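Local coordinates for geranylgeranyl pyrophosphate synthase (Corynebacterium glutamicum, PDB 3LK5) that probably makes geranylgeranyl diphosphate by magnesium-dependent condensation of isopentenyl diphosphate with an allylic diphosphate, at the interface of chains A and B. Sequence-based numbering; all coordinates share one arbitrary frame. Chains: chain A/B, Geranylgeranyl pyrophosphate synthase.

The interface of chains A and B. Residues chain A 111, 191-192, 195; chain B 50, 146-147, 149-150.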
loop_
_atom_site.group_PDB
_atom_site.type_symbol
_atom_site.label_atom_id
_atom_site.label_comp_id
_atom_site.label_asym_id
_atom_site.label_seq_id
_atom_site.Cartn_x
_atom_site.Cartn_y
_atom_site.Cartn_z
ATOM N N ILE A 111 7.857 -6.344 -10.335
ATOM C CA ILE A 111 6.957 -7.076 -11.221
ATOM C C ILE A 111 7.584 -7.325 -12.612
ATOM O O ILE A 111 7.490 -8.430 -13.155
ATOM C CB ILE A 111 5.600 -6.327 -11.335
ATOM C CG1 ILE A 111 4.785 -6.495 -10.037
ATOM C CG2 ILE A 111 4.826 -6.779 -12.558
ATOM C CD1 ILE A 111 3.663 -5.485 -9.847
ATOM N N GLN A 191 -3.356 -2.292 -13.447
ATOM C CA GLN A 191 -2.136 -3.106 -13.370
ATOM C C GLN A 191 -2.360 -4.612 -13.297
ATOM O O GLN A 191 -1.599 -5.409 -13.905
ATOM C CB GLN A 191 -1.277 -2.656 -12.218
ATOM C CG GLN A 191 -0.984 -1.205 -12.339
ATOM C CD GLN A 191 0.398 -0.842 -11.915
ATOM O OE1 GLN A 191 0.937 0.195 -12.362
ATOM N NE2 GLN A 191 0.994 -1.640 -11.021
ATOM N N LEU A 192 -3.397 -5.005 -12.564
ATOM C CA LEU A 192 -3.749 -6.422 -12.506
ATOM C C LEU A 192 -4.120 -6.938 -13.900
ATOM O O LEU A 192 -3.723 -8.045 -14.283
ATOM C CB LEU A 192 -4.902 -6.688 -11.519
ATOM C CG LEU A 192 -4.448 -6.703 -10.057
ATOM C CD1 LEU A 192 -5.651 -6.531 -9.090
ATOM C CD2 LEU A 192 -3.666 -7.991 -9.785
ATOM N N ILE A 195 -0.817 -7.244 -16.045
ATOM C CA ILE A 195 -0.078 -8.438 -15.621
ATOM C C ILE A 195 -0.632 -9.694 -16.276
ATOM O O ILE A 195 0.132 -10.582 -16.705
ATOM C CB ILE A 195 -0.127 -8.624 -14.054
ATOM C CG1 ILE A 195 0.701 -7.562 -13.365
ATOM C CG2 ILE A 195 0.373 -10.011 -13.619
ATOM C CD1 ILE A 195 1.985 -7.304 -14.028
ATOM N N ALA B 50 -8.570 -12.001 -9.653
ATOM C CA ALA B 50 -7.594 -11.654 -8.615
ATOM C C ALA B 50 -8.247 -11.249 -7.295
ATOM O O ALA B 50 -7.829 -11.683 -6.240
ATOM C CB ALA B 50 -6.642 -10.543 -9.096
ATOM N N SER B 146 3.746 -11.334 -8.925
ATOM C CA SER B 146 3.161 -10.085 -9.415
ATOM C C SER B 146 1.741 -9.871 -8.922
ATOM O O SER B 146 1.386 -8.771 -8.488
ATOM C CB SER B 146 3.183 -10.031 -10.946
ATOM O OG SER B 146 4.511 -10.148 -11.412
ATOM N N VAL B 147 0.914 -10.903 -9.026
ATOM C CA VAL B 147 -0.477 -10.793 -8.567
ATOM C C VAL B 147 -0.484 -10.544 -7.084
ATOM O O VAL B 147 -1.306 -9.761 -6.610
ATOM C CB VAL B 147 -1.338 -12.037 -8.932
ATOM C CG1 VAL B 147 -2.734 -11.958 -8.303
ATOM C CG2 VAL B 147 -1.446 -12.169 -10.458
ATOM N N ILE B 149 1.834 -9.030 -5.152
ATOM C CA ILE B 149 2.224 -7.672 -4.791
ATOM C C ILE B 149 1.011 -6.749 -4.969
ATOM O O ILE B 149 0.689 -5.962 -4.059
ATOM C CB ILE B 149 3.443 -7.166 -5.614
ATOM C CG1 ILE B 149 4.717 -7.916 -5.181
ATOM C CG2 ILE B 149 3.668 -5.686 -5.379
ATOM C CD1 ILE B 149 5.877 -7.642 -6.075
ATOM N N LEU B 150 0.324 -6.881 -6.107
ATOM C CA LEU B 150 -0.767 -5.944 -6.436
ATOM C C LEU B 150 -2.003 -6.243 -5.571
ATOM O O LEU B 150 -2.726 -5.312 -5.174
ATOM C CB LEU B 150 -1.118 -5.982 -7.931
ATOM C CG LEU B 150 0.003 -5.545 -8.857
ATOM C CD1 LEU B 150 -0.376 -5.850 -10.285
ATOM C CD2 LEU B 150 0.223 -4.022 -8.672
#
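Helix-on-helix apolar packing joins the two copies here, in one part of a two-fold symmetric interface that probably supports the homodimer usual for trans-prenyltransferases. Helix 144-164 of chain B lies against the C-terminal ends of two chain A helices, 87-111 and 170-199. A:Ile111 directly precedes A:Asp112 in the DDxxD motif that starts at A:Asp108; A:Gln191 and A:Leu192 belong to the GQxxD motif ending in A:Asp194, just before A:Ile195. These aspartates bind magnesium, though none is bound to this chain here; the packing may steady the backbone behind them. B:Leu150 is the central knob. Its CG stands anti to the carbonyl carbon (chi1 -63°), and the branch enters between the chain A helices. CD1 meets A:Ile195 CG1 tip to tip at 3.7 Å; chi2 (-42°) turns the CD1 of that isoleucine towards A:Ile111, leaving CG1 for the leucine. A:Leu192 runs antiparallel alongside, laying CD2 3.7 Å from the CB of B:Leu150. The same methyl reaches B:Ala50 CB, on helix 45-59, at 4.0 Å. A:Ile111 crosses B:Leu150 at about a right angle, its extended CD1 3.8 Å from the leucine CG. One turn earlier, B:Ser146 turns its CB to A:Ile195 CG2 at 3.9 Å, while its hydroxyl OG sits 3.6 Å from A:Ile111 CG2. No polar pair bonds across this patch. A:Gln191 also crosses B:Leu150 nearly perpendicularly, bending at chi2 (-142°) so that its amide NE2 rests 3.4 Å from the leucine methyl CD2.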